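PDB 3L12: putative Glycerophosphoryl diester phosphodiesterase from Silicibacter pomeroyi, which is a putative member of the glycerophosphoryl diester phosphodiesterase family, is built on a TIM-barrel type of fold and binds a magnesium ion. Local coordinates for residues A[131-136]-A[172-177]; A[58-63]-A[126-131]; A[178-183]-A[200-205]. All coordinates share one frame; numbering follows the deposited sequence. Where two conformers were deposited one is given.

Interaction 1 of 3, residues A[131-136]-A[172-177]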
ATOM      1  N   GLU A 131       9.597   7.093 -18.326  1.00 11.96           N
ATOM      2  CA  GLU A 131       9.596   5.865 -17.542  1.00 11.57           C
ATOM      3  C   GLU A 131       8.240   5.560 -16.980  1.00 10.35           C
ATOM      4  O   GLU A 131       7.834   4.415 -16.940  1.00 12.38           O
ATOM      5  CB  GLU A 131      10.628   5.932 -16.409  1.00 11.85           C
ATOM      6  CG  GLU A 131      12.031   5.918 -16.945  1.00 13.88           C
ATOM      7  CD  GLU A 131      13.110   6.246 -15.946  1.00 17.78           C
ATOM      8  OE1 GLU A 131      12.887   6.973 -14.958  1.00 15.28           O
ATOM      9  OE2 GLU A 131      14.265   5.786 -16.194  1.00 20.87           O
ATOM     10  N   LEU A 132       7.556   6.573 -16.481  1.00 10.52           N
ATOM     11  CA  LEU A 132       6.219   6.372 -15.995  1.00  8.73           C
ATOM     12  C   LEU A 132       5.295   5.973 -17.142  1.00 10.80           C
ATOM     13  O   LEU A 132       4.453   5.088 -16.997  1.00 12.33           O
ATOM     14  CB  LEU A 132       5.725   7.620 -15.276  1.00  9.62           C
ATOM     15  CG  LEU A 132       4.259   7.542 -14.886  1.00 10.36           C
ATOM     16  CD1 LEU A 132       3.947   6.343 -13.899  1.00 11.52           C
ATOM     17  CD2 LEU A 132       3.851   8.854 -14.298  1.00 10.30           C
ATOM     18  N   LEU A 133       5.437   6.609 -18.303  1.00 10.09           N
ATOM     19  CA  LEU A 133       4.530   6.274 -19.401  1.00 11.31           C
ATOM     20  C   LEU A 133       4.793   4.862 -19.917  1.00 12.50           C
ATOM     21  O   LEU A 133       3.848   4.179 -20.281  1.00 13.43           O
ATOM     22  CB  LEU A 133       4.607   7.303 -20.515  1.00 10.50           C
ATOM     23  CG  LEU A 133       4.180   8.717 -20.096  1.00 11.17           C
ATOM     24  CD1 LEU A 133       4.398   9.652 -21.282  1.00 12.32           C
ATOM     25  CD2 LEU A 133       2.704   8.901 -19.526  1.00 13.08           C
ATOM     26  N   ASP A 134       6.052   4.432 -19.947  1.00 14.23           N
ATOM     27  CA  ASP A 134       6.413   3.056 -20.316  1.00 17.11           C
ATOM     28  C   ASP A 134       5.739   2.034 -19.357  1.00 18.04           C
ATOM     29  O   ASP A 134       5.109   1.015 -19.784  1.00 17.42           O
ATOM     30  CB  ASP A 134       7.932   2.911 -20.284  1.00 19.79           C
ATOM     31  CG  ASP A 134       8.443   1.658 -20.988  1.00 22.45           C
ATOM     32  OD1 ASP A 134       7.738   1.056 -21.821  1.00 23.04           O
ATOM     33  OD2 ASP A 134       9.602   1.317 -20.755  1.00 25.48           O
ATOM     34  N   LEU A 135       5.848   2.312 -18.067  1.00 16.00           N
ATOM     35  CA  LEU A 135       5.207   1.492 -17.058  1.00 15.56           C
ATOM     36  C   LEU A 135       3.697   1.416 -17.304  1.00 16.03           C
ATOM     37  O   LEU A 135       3.127   0.324 -17.331  1.00 16.40           O
ATOM     38  CB  LEU A 135       5.465   2.060 -15.663  1.00 17.17           C
ATOM     39  CG  LEU A 135       4.745   1.421 -14.470  1.00 18.65           C
ATOM     40  CD1 LEU A 135       5.266   0.005 -14.298  1.00 19.91           C
ATOM     41  CD2 LEU A 135       4.951   2.204 -13.182  1.00 20.08           C
ATOM     42  N   CYS A 136       3.060   2.551 -17.513  1.00 15.25           N
ATOM     43  CA  CYS A 136       1.593   2.592 -17.691  1.00 16.24           C
ATOM     44  C   CYS A 136       1.164   1.861 -18.977  1.00 17.56           C
ATOM     45  O   CYS A 136       0.216   1.080 -18.960  1.00 16.92           O
ATOM     46  CB  CYS A 136       1.046   4.024 -17.709  1.00 15.27           C
ATOM     47  SG  CYS A 136       1.113   4.873 -16.170  1.00 17.11           S
ATOM     48  N   ALA A 172       5.930  14.965 -26.638  1.00 10.39           N
ATOM     49  CA  ALA A 172       6.821  14.020 -27.309  1.00 12.27           C
ATOM     50  C   ALA A 172       6.842  12.708 -26.537  1.00 12.38           C
ATOM     51  O   ALA A 172       6.787  11.611 -27.149  1.00 11.72           O
ATOM     52  CB  ALA A 172       8.240  14.590 -27.457  1.00 13.26           C
ATOM     53  N   ASP A 173       6.894  12.805 -25.213  1.00 10.81           N
ATOM     54  CA  ASP A 173       6.842  11.586 -24.376  1.00 11.41           C
ATOM     55  C   ASP A 173       5.513  10.875 -24.485  1.00 10.76           C
ATOM     56  O   ASP A 173       5.462   9.643 -24.679  1.00  9.29           O
ATOM     57  CB  ASP A 173       7.102  11.901 -22.905  1.00 12.31           C
ATOM     58  CG  ASP A 173       8.569  12.085 -22.572  1.00 13.86           C
ATOM     59  OD1 ASP A 173       9.458  11.711 -23.360  1.00 17.98           O
ATOM     60  OD2 ASP A 173       8.826  12.656 -21.490  1.00 13.90           O
ATOM     61  N   VAL A 174       4.415  11.631 -24.362  1.00  8.83           N
ATOM     62  CA  VAL A 174       3.066  11.054 -24.447  1.00 10.00           C
ATOM     63  C   VAL A 174       2.893  10.314 -25.778  1.00 10.12           C
ATOM     64  O   VAL A 174       2.395   9.173 -25.826  1.00 10.34           O
ATOM     65  CB  VAL A 174       1.972  12.144 -24.269  1.00 10.03           C
ATOM     66  CG1 VAL A 174       0.589  11.572 -24.535  1.00 10.55           C
ATOM     67  CG2 VAL A 174       2.012  12.750 -22.858  1.00  9.28           C
ATOM     68  N   ARG A 175       3.349  10.957 -26.861  1.00 12.27           N
ATOM     69  CA  ARG A 175       3.254  10.374 -28.196  1.00 12.11           C
ATOM     70  C   ARG A 175       4.144   9.136 -28.382  1.00 12.37           C
ATOM     71  O   ARG A 175       3.679   8.123 -28.948  1.00 11.42           O
ATOM     72  CB  ARG A 175       3.520  11.455 -29.250  1.00 13.27           C
ATOM     73  CG  ARG A 175       2.410  12.475 -29.227  1.00 14.89           C
ATOM     74  CD  ARG A 175       2.363  13.369 -30.407  1.00 18.37           C
ATOM     75  NE  ARG A 175       1.173  14.213 -30.276  1.00 21.25           N
ATOM     76  CZ  ARG A 175       1.142  15.541 -30.174  1.00 23.46           C
ATOM     77  NH1 ARG A 175       2.246  16.295 -30.277  1.00 25.85           N
ATOM     78  NH2 ARG A 175      -0.042  16.137 -30.083  1.00 24.75           N
ATOM     79  N   ARG A 176       5.374   9.187 -27.867  1.00 13.09           N
ATOM     80  CA  ARG A 176       6.324   8.062 -27.959  1.00 14.36           C
ATOM     81  C   ARG A 176       5.726   6.768 -27.397  1.00 14.09           C
ATOM     82  O   ARG A 176       5.928   5.677 -27.973  1.00 13.49           O
ATOM     83  CB  ARG A 176       7.644   8.412 -27.229  1.00 16.05           C
ATOM     84  CG  ARG A 176       8.744   7.317 -27.261  1.00 18.65           C
ATOM     85  CD  ARG A 176      10.030   7.723 -26.531  1.00 19.01           C
ATOM     86  N   TYR A 177       4.994   6.880 -26.292  1.00 11.67           N
ATOM     87  CA  TYR A 177       4.371   5.743 -25.625  1.00 12.85           C
ATOM     88  C   TYR A 177       2.879   5.536 -25.969  1.00 11.89           C
ATOM     89  O   TYR A 177       2.173   4.759 -25.313  1.00 12.23           O
ATOM     90  CB  TYR A 177       4.608   5.844 -24.088  1.00 13.63           C
ATOM     91  CG  TYR A 177       6.049   5.724 -23.782  1.00 13.57           C
ATOM     92  CD1 TYR A 177       6.659   4.487 -23.787  1.00 17.45           C
ATOM     93  CD2 TYR A 177       6.839   6.848 -23.588  1.00 15.15           C
ATOM     94  CE1 TYR A 177       8.006   4.363 -23.594  1.00 18.44           C
ATOM     95  CE2 TYR A 177       8.209   6.742 -23.376  1.00 16.44           C
ATOM     96  CZ  TYR A 177       8.774   5.482 -23.379  1.00 18.68           C
ATOM     97  OH  TYR A 177      10.108   5.311 -23.180  1.00 20.84           O
TER

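Interaction 2 of 3, residues A[58-63]-A[126-131]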
ATOM      1  N   ASP A  58      18.519  20.128 -18.434  1.00  9.88           N
ATOM      2  CA  ASP A  58      18.833  19.504 -19.719  1.00 11.13           C
ATOM      3  C   ASP A  58      17.611  19.077 -20.514  1.00 10.80           C
ATOM      4  O   ASP A  58      17.731  18.270 -21.442  1.00 12.57           O
ATOM      5  CB  ASP A  58      19.893  18.382 -19.588  1.00 11.80           C
ATOM      6  CG  ASP A  58      19.562  17.295 -18.541  1.00 13.59           C
ATOM      7  OD1 ASP A  58      18.773  17.457 -17.559  1.00 10.34           O
ATOM      8  OD2 ASP A  58      20.225  16.239 -18.704  1.00 14.56           O
ATOM      9  N   GLY A  59      16.455  19.631 -20.155  1.00 10.38           N
ATOM     10  CA  GLY A  59      15.228  19.440 -20.924  1.00 10.61           C
ATOM     11  C   GLY A  59      14.534  18.109 -20.765  1.00 10.12           C
ATOM     12  O   GLY A  59      13.805  17.676 -21.678  1.00 11.54           O
ATOM     13  N   VAL A  60      14.714  17.475 -19.621  1.00  8.76           N
ATOM     14  CA  VAL A  60      14.070  16.173 -19.360  1.00  8.63           C
ATOM     15  C   VAL A  60      12.798  16.393 -18.520  1.00  7.47           C
ATOM     16  O   VAL A  60      12.871  16.968 -17.432  1.00  8.22           O
ATOM     17  CB  VAL A  60      15.010  15.143 -18.657  1.00  9.30           C
ATOM     18  CG1 VAL A  60      14.330  13.771 -18.488  1.00  7.93           C
ATOM     19  CG2 VAL A  60      16.305  14.951 -19.424  1.00 10.87           C
ATOM     20  N   PRO A  61      11.624  15.974 -19.025  1.00  7.27           N
ATOM     21  CA  PRO A  61      10.430  16.009 -18.170  1.00  7.19           C
ATOM     22  C   PRO A  61      10.543  14.914 -17.103  1.00  6.44           C
ATOM     23  O   PRO A  61      10.724  13.729 -17.435  1.00  8.33           O
ATOM     24  CB  PRO A  61       9.272  15.705 -19.131  1.00  7.98           C
ATOM     25  CG  PRO A  61       9.857  15.835 -20.489  1.00  9.27           C
ATOM     26  CD  PRO A  61      11.310  15.544 -20.393  1.00  8.68           C
ATOM     27  N   VAL A  62      10.477  15.312 -15.843  1.00  7.99           N
ATOM     28  CA  VAL A  62      10.608  14.380 -14.707  1.00  6.61           C
ATOM     29  C   VAL A  62       9.373  14.494 -13.830  1.00  7.95           C
ATOM     30  O   VAL A  62       8.662  15.514 -13.829  1.00  8.78           O
ATOM     31  CB  VAL A  62      11.905  14.595 -13.885  1.00  7.74           C
ATOM     32  CG1 VAL A  62      13.138  14.284 -14.763  1.00  8.85           C
ATOM     33  CG2 VAL A  62      11.958  15.982 -13.295  1.00  8.51           C
ATOM     34  N   VAL A  63       9.146  13.418 -13.061  1.00  7.86           N
ATOM     35  CA  VAL A  63       7.969  13.299 -12.239  1.00  7.96           C
ATOM     36  C   VAL A  63       8.285  13.658 -10.781  1.00  7.08           C
ATOM     37  O   VAL A  63       8.837  12.832 -10.044  1.00  8.41           O
ATOM     38  CB  VAL A  63       7.372  11.897 -12.353  1.00  8.20           C
ATOM     39  CG1 VAL A  63       6.047  11.832 -11.577  1.00  6.38           C
ATOM     40  CG2 VAL A  63       7.144  11.512 -13.839  1.00  7.78           C
ATOM     41  N   VAL A 126      13.900   9.919  -8.615  1.00 10.45           N
ATOM     42  CA  VAL A 126      12.888  10.638  -9.361  1.00  9.64           C
ATOM     43  C   VAL A 126      12.849  10.064 -10.782  1.00  9.62           C
ATOM     44  O   VAL A 126      13.864  10.017 -11.485  1.00 10.12           O
ATOM     45  CB  VAL A 126      13.236  12.147  -9.425  1.00  9.69           C
ATOM     46  CG1 VAL A 126      12.294  12.897 -10.423  1.00  7.99           C
ATOM     47  CG2 VAL A 126      13.184  12.799  -8.066  1.00 10.74           C
ATOM     48  N   PRO A 127      11.658   9.611 -11.191  1.00  9.38           N
ATOM     49  CA  PRO A 127      11.636   8.998 -12.514  1.00  9.91           C
ATOM     50  C   PRO A 127      11.390  10.009 -13.631  1.00  8.99           C
ATOM     51  O   PRO A 127      10.826  11.086 -13.410  1.00  8.25           O
ATOM     52  CB  PRO A 127      10.432   8.046 -12.420  1.00 11.29           C
ATOM     53  CG  PRO A 127       9.525   8.665 -11.395  1.00 11.72           C
ATOM     54  CD  PRO A 127      10.415   9.388 -10.417  1.00  9.66           C
ATOM     55  N   ARG A 128      11.864   9.664 -14.822  0.50  9.67           N
ATOM     56  CA  ARG A 128      11.545  10.413 -16.025  0.50 10.06           C
ATOM     57  C   ARG A 128      10.067  10.215 -16.350  0.50  9.32           C
ATOM     58  O   ARG A 128       9.500   9.161 -16.071  0.50  8.95           O
ATOM     59  CB  ARG A 128      12.363   9.879 -17.204  0.50 11.83           C
ATOM     60  CG  ARG A 128      13.856  10.111 -17.126  0.50 13.46           C
ATOM     61  CD  ARG A 128      14.558   9.755 -18.445  0.50 14.85           C
ATOM     62  NE  ARG A 128      14.694   8.306 -18.656  0.50 16.08           N
ATOM     63  CZ  ARG A 128      13.950   7.544 -19.470  0.50 17.77           C
ATOM     64  NH1 ARG A 128      12.958   8.026 -20.234  0.50 16.41           N
ATOM     65  NH2 ARG A 128      14.223   6.241 -19.519  0.50 18.99           N
ATOM     66  N   LEU A 129       9.438  11.202 -16.969  1.00  8.77           N
ATOM     67  CA  LEU A 129       8.048  11.031 -17.431  1.00  8.03           C
ATOM     68  C   LEU A 129       7.945   9.821 -18.351  1.00  8.64           C
ATOM     69  O   LEU A 129       7.011   9.035 -18.230  1.00  9.30           O
ATOM     70  CB  LEU A 129       7.580  12.277 -18.165  1.00  8.58           C
ATOM     71  CG  LEU A 129       6.245  12.104 -18.859  1.00  7.38           C
ATOM     72  CD1 LEU A 129       5.140  11.752 -17.868  1.00  9.13           C
ATOM     73  CD2 LEU A 129       5.971  13.354 -19.621  1.00  7.93           C
ATOM     74  N   GLY A 130       8.942   9.663 -19.222  1.00  9.18           N
ATOM     75  CA  GLY A 130       8.989   8.533 -20.164  1.00 10.41           C
ATOM     76  C   GLY A 130       8.926   7.189 -19.472  1.00 10.58           C
ATOM     77  O   GLY A 130       8.274   6.263 -19.950  1.00 11.37           O
ATOM     78  N   GLU A 131       9.597   7.093 -18.326  1.00 11.96           N
ATOM     79  CA  GLU A 131       9.596   5.865 -17.542  1.00 11.57           C
ATOM     80  C   GLU A 131       8.240   5.560 -16.980  1.00 10.35           C
ATOM     81  O   GLU A 131       7.834   4.415 -16.940  1.00 12.38           O
ATOM     82  CB  GLU A 131      10.628   5.932 -16.409  1.00 11.85           C
ATOM     83  CG  GLU A 131      12.031   5.918 -16.945  1.00 13.88           C
ATOM     84  CD  GLU A 131      13.110   6.246 -15.946  1.00 17.78           C
ATOM     85  OE1 GLU A 131      12.887   6.973 -14.958  1.00 15.28           O
ATOM     86  OE2 GLU A 131      14.265   5.786 -16.194  1.00 20.87           O
TER
HETATM   87  O   HOH W   1      10.786  11.985 -19.827  1.00 12.40           O

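Interaction 3 of 3, residues A[178-183]-A[200-205]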
ATOM      1  N   ARG A 178       2.387   6.249 -26.979  1.00 12.53           N
ATOM      2  CA  ARG A 178       1.014   6.092 -27.461  1.00 12.63           C
ATOM      3  C   ARG A 178      -0.004   6.230 -26.330  1.00 11.91           C
ATOM      4  O   ARG A 178      -0.979   5.451 -26.237  1.00 11.14           O
ATOM      5  CB  ARG A 178       0.831   4.739 -28.172  1.00 15.40           C
ATOM      6  CG  ARG A 178       1.725   4.533 -29.356  1.00 18.64           C
ATOM      7  CD  ARG A 178       1.339   3.229 -30.073  1.00 20.20           C
ATOM      8  NE  ARG A 178       1.987   3.044 -31.368  1.00 22.99           N
ATOM      9  CZ  ARG A 178       1.428   3.214 -32.579  1.00 24.11           C
ATOM     10  NH1 ARG A 178       0.159   3.586 -32.745  1.00 24.42           N
ATOM     11  NH2 ARG A 178       2.166   3.006 -33.669  1.00 25.53           N
HETATM   12  N   MSE A 179       0.257   7.193 -25.434  1.00  9.29           N
HETATM   13  CA  MSE A 179      -0.619   7.406 -24.320  1.00  8.08           C
HETATM   14  C   MSE A 179      -1.655   8.498 -24.544  1.00  7.46           C
HETATM   15  O   MSE A 179      -2.366   8.894 -23.604  1.00  8.12           O
HETATM   16  CB  MSE A 179       0.226   7.642 -23.041  1.00 10.04           C
HETATM   17  CG  MSE A 179       0.801   6.381 -22.449  1.00 11.89           C
HETATM   18 SE   MSE A 179      -0.488   5.115 -21.788  0.75 12.38          SE
HETATM   19  CE  MSE A 179      -0.805   3.935 -23.321  1.00 18.13           C
ATOM     20  N   GLU A 180      -1.797   8.980 -25.787  1.00  8.36           N
ATOM     21  CA  GLU A 180      -2.823   9.978 -26.059  1.00  9.08           C
ATOM     22  C   GLU A 180      -4.228   9.545 -25.586  1.00  9.14           C
ATOM     23  O   GLU A 180      -4.938  10.345 -25.021  1.00  9.25           O
ATOM     24  CB  GLU A 180      -2.893  10.391 -27.534  1.00  9.78           C
ATOM     25  CG  GLU A 180      -1.593  10.925 -28.099  1.00 11.86           C
ATOM     26  CD  GLU A 180      -0.754   9.848 -28.779  1.00 12.56           C
ATOM     27  OE1 GLU A 180      -0.753   8.672 -28.346  1.00 12.23           O
ATOM     28  OE2 GLU A 180      -0.138  10.186 -29.807  1.00 15.11           O
ATOM     29  N   PRO A 181      -4.630   8.269 -25.780  1.00  9.79           N
ATOM     30  CA  PRO A 181      -6.001   7.901 -25.375  1.00 10.08           C
ATOM     31  C   PRO A 181      -6.306   7.907 -23.897  1.00  9.74           C
ATOM     32  O   PRO A 181      -7.492   7.746 -23.494  1.00  9.85           O
ATOM     33  CB  PRO A 181      -6.146   6.454 -25.888  1.00 10.22           C
ATOM     34  CG  PRO A 181      -5.164   6.332 -26.984  1.00 10.75           C
ATOM     35  CD  PRO A 181      -3.983   7.172 -26.522  1.00 10.57           C
ATOM     36  N   ARG A 182      -5.268   8.052 -23.083  1.00 11.03           N
ATOM     37  CA  ARG A 182      -5.425   8.090 -21.632  1.00  9.80           C
ATOM     38  C   ARG A 182      -4.994   9.384 -20.967  1.00  9.86           C
ATOM     39  O   ARG A 182      -5.204   9.548 -19.755  1.00 10.87           O
ATOM     40  CB  ARG A 182      -4.554   6.991 -21.033  1.00 11.76           C
ATOM     41  CG  ARG A 182      -5.027   5.559 -21.312  1.00 13.43           C
ATOM     42  CD  ARG A 182      -6.284   5.287 -20.552  1.00 15.30           C
ATOM     43  NE  ARG A 182      -6.581   3.871 -20.613  1.00 18.20           N
ATOM     44  CZ  ARG A 182      -7.273   3.307 -21.580  1.00 22.32           C
ATOM     45  NH1 ARG A 182      -7.755   4.035 -22.565  1.00 22.12           N
ATOM     46  NH2 ARG A 182      -7.482   1.994 -21.565  1.00 25.43           N
ATOM     47  N   THR A 183      -4.462  10.337 -21.714  1.00  8.76           N
ATOM     48  CA  THR A 183      -3.875  11.525 -21.110  1.00  8.25           C
ATOM     49  C   THR A 183      -4.720  12.800 -21.151  1.00  8.26           C
ATOM     50  O   THR A 183      -5.264  13.184 -22.174  1.00  8.46           O
ATOM     51  CB  THR A 183      -2.534  11.833 -21.814  1.00  9.62           C
ATOM     52  OG1 THR A 183      -1.669  10.689 -21.703  1.00 11.00           O
ATOM     53  CG2 THR A 183      -1.866  13.083 -21.193  1.00 10.21           C
ATOM     54  N   ALA A 200      -1.798  20.244 -29.010  1.00  8.50           N
ATOM     55  CA  ALA A 200      -2.413  18.912 -28.893  1.00  6.36           C
ATOM     56  C   ALA A 200      -3.913  19.047 -28.661  1.00  7.86           C
ATOM     57  O   ALA A 200      -4.403  18.726 -27.591  1.00  8.45           O
ATOM     58  CB  ALA A 200      -1.747  18.151 -27.759  1.00  8.14           C
ATOM     59  N   PRO A 201      -4.659  19.516 -29.684  1.00  7.39           N
ATOM     60  CA  PRO A 201      -6.082  19.714 -29.506  1.00  8.27           C
ATOM     61  C   PRO A 201      -6.841  18.418 -29.251  1.00  9.72           C
ATOM     62  O   PRO A 201      -8.003  18.462 -28.823  1.00 10.97           O
ATOM     63  CB  PRO A 201      -6.526  20.332 -30.843  1.00  9.63           C
ATOM     64  CG  PRO A 201      -5.466  19.970 -31.793  1.00  8.98           C
ATOM     65  CD  PRO A 201      -4.217  19.993 -31.010  1.00  8.39           C
ATOM     66  N   ASP A 202      -6.186  17.295 -29.517  1.00  9.09           N
ATOM     67  CA  ASP A 202      -6.741  15.980 -29.274  1.00 11.16           C
ATOM     68  C   ASP A 202      -6.757  15.594 -27.801  1.00 10.22           C
ATOM     69  O   ASP A 202      -7.495  14.697 -27.443  1.00 10.49           O
ATOM     70  CB  ASP A 202      -5.994  14.911 -30.092  1.00 13.63           C
ATOM     71  CG  ASP A 202      -4.464  14.961 -29.943  1.00 19.21           C
ATOM     72  OD1 ASP A 202      -3.817  16.038 -30.188  1.00 20.22           O
ATOM     73  OD2 ASP A 202      -3.902  13.875 -29.621  1.00 22.57           O
ATOM     74  N   LEU A 203      -5.984  16.288 -26.949  1.00  8.79           N
ATOM     75  CA  LEU A 203      -5.913  15.975 -25.523  1.00  8.14           C
ATOM     76  C   LEU A 203      -6.752  16.983 -24.756  1.00  8.19           C
ATOM     77  O   LEU A 203      -6.579  18.208 -24.943  1.00  8.46           O
ATOM     78  CB  LEU A 203      -4.466  15.965 -25.025  1.00  8.40           C
ATOM     79  CG  LEU A 203      -3.463  15.096 -25.773  1.00  8.83           C
ATOM     80  CD1 LEU A 203      -2.100  15.182 -25.054  1.00 10.56           C
ATOM     81  CD2 LEU A 203      -3.922  13.660 -25.867  1.00  9.81           C
ATOM     82  N   PRO A 204      -7.672  16.502 -23.911  1.00 10.17           N
ATOM     83  CA  PRO A 204      -8.458  17.460 -23.178  1.00  9.22           C
ATOM     84  C   PRO A 204      -7.599  18.193 -22.135  1.00  8.05           C
ATOM     85  O   PRO A 204      -6.540  17.703 -21.734  1.00  8.22           O
ATOM     86  CB  PRO A 204      -9.586  16.618 -22.571  1.00 10.76           C
ATOM     87  CG  PRO A 204      -9.019  15.262 -22.424  1.00 12.79           C
ATOM     88  CD  PRO A 204      -8.017  15.116 -23.563  1.00 10.07           C
ATOM     89  N   THR A 205      -8.091  19.365 -21.717  1.00  8.33           N
ATOM     90  CA  THR A 205      -7.423  20.233 -20.770  1.00  7.72           C
ATOM     91  C   THR A 205      -8.270  20.297 -19.490  1.00  7.91           C
ATOM     92  O   THR A 205      -9.519  20.367 -19.550  1.00  9.56           O
ATOM     93  CB  THR A 205      -7.169  21.657 -21.360  1.00  8.53           C
ATOM     94  OG1 THR A 205      -8.390  22.190 -21.860  1.00  9.49           O
ATOM     95  CG2 THR A 205      -6.145  21.610 -22.516  1.00  8.78           C
TER

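Interaction 1 of 3, residues A[131-136]-A[172-177]
Asp173 O is held by one hydrogen bond, from Tyr177 N at 3.2 Å in the last turn of helix 160-176, and a methyl group packs against it from the other helix: Leu133 CD1 lies 3.6 Å from Asp173 O. Leu133 turns CG anti to its own carbonyl carbon (chi1 -63°) and stretches CD1 straight on, anti to CA (chi2 176°), so that the tip slots into the last full turn. There Leu133 CD1 meets Asp173 CB at 3.9 Å and Val174 CG2 at 4.2 Å. Helices 129-137 and 160-176 are neighbours on the outside of the beta/alpha barrel, one before and one after strand 145-150, and that strand backs the seam, with Leu146 against Leu133 and Leu148 against Val174. Tyr177, the first residue to leave helical conformation, swings its ring back toward helix 129-137. Asp134 N sits over one face, 3.9 Å above the ring plane and displaced toward the rim, while Arg176 CG lies over the opposite face, near its rim. Leu133 CB comes in obliquely, 3.8 Å from Tyr177 CD2. Closer still, Asp134 CB touches Tyr177 CE1 at 3.6 Å. The Asp134 carboxylate crosses the ring obliquely, the two planes 34° apart, and its CG lies anti to the backbone N; Asp134 is solvent-exposed.

Interaction 2 of 3, residues A[58-63]-A[126-131]
Val126 opens the contact with CG1, anti to its backbone N, 3.5 Å from Val63 O and also against Val62 CB. Next comes Pro127, whose ring lies beside Val63 CB and whose carbonyl accepts Val63 N: Val63 N to Pro127 O is 2.9 Å, with the donor almost on the C=O axis (171°). The same oxygen receives a CA-H...O contact from Val62. Arg128 makes a single beta bridge to Val62, CA to CA 4.3 Å, and its CG and CD cross Val60 CG1 obliquely. Strand 61-63 is paired antiparallel with strand 48-55, which carries the magnesium ligands Glu50 and Asp52. The bridge thus joins this beta hairpin of the TIM-barrel-type fold to the start of helix 129-137, and the Val63 side chain lies about 9 Å from the magnesium ion. Arg128 is the N-cap residue, and the Glu131 carboxylate, three residues into the helix, accepts its backbone N-H: Arg128 N meets Glu131 OE1 at 2.9 Å, from above the carboxylate plane. Bent at chi3 (-75°), the Arg128 chain folds one guanidinium face over Glu131 CG, and Arg128 NH2 forms a salt bridge to Glu131 OE2 at 3.4 Å. Leu129 N gives a nearly straight bond (178°) to Pro61 O, 2.9 Å away, arriving from above the carbonyl plane. Leu129 CB packs on Pro61 CB, 3.9 Å away, with Phe51 and Val53 of strand 48-55 against the Leu129 side chain. A water is the second donor to Pro61 O and itself accepts from Gly130 N.

Interaction 3 of 3, residues A[178-183]-A[200-205]
Two helix-to-strand connections of the beta/alpha barrel meet here, each leading into one of the adjacent parallel strands 183-187 and 205-209. Leu203, last residue of a type I turn that starts at Ala200, turns one methyl, CD2, onto Glu180: with CG anti to the carbonyl carbon (chi1 -53°), Leu203 CD2 reaches Glu180 CB at 3.8 Å and Glu180 O at 3.6 Å. Glu180 exposes only the base of its chain to this methyl. The chain bends at chi2 (94°) and carries the carboxylate off toward Arg175 of helix 160-176. Beside it stands Asp202, whose CG takes the crowded position between backbone N and carbonyl carbon. The two acidic chains cross obliquely with their carboxylate planes 57° apart; Asp202 OD2 approaches Glu180 CG at 4.0 Å, whereas Glu180 OE2 and Asp202 OD2 stay 5.3 Å apart, close enough that each probably disfavours the other's charge. Gln7 NE2 donates to both Glu180 O and Asp202 O, bridging the two connections. Deeper down, Pro204 CD lies 3.6 Å from Thr183 O, a carbonyl oxygen buried by the contact with no partner in the model. Selenomethionine Met179 follows Arg178, which ends helix 160-176 in a Schellman motif. Met179 O is gripped twice, by Arg182 N at 3.1 Å and by Thr183 OG1, which donates at 2.7 Å from above the carbonyl plane.

Followed from the N terminus, the three contacts come in series, neither nesting nor crossing. Interaction 2 closes first, bringing residues 126-131 back to 58-63 after a long excursion with little regular structure. Helix 129-137 begins there, and Glu131 belongs to both interactions 2 and 1. Interaction 1 then closes the helix-strand-helix unit around strand 145-150. The two touch directly, Tyr177 CE2 lying 3.5 Å from Gly130 O. Interaction 3 closes the shortest loop, around strand 183-187 and helix 190-199; Val174 O and Met179 N, 2.9 Å apart in a probable hydrogen bond, connect it to interaction 1. Helix 160-176 reaches interaction 2 through Asp173 and interaction 3 through Arg175; these two contacts do not touch each other.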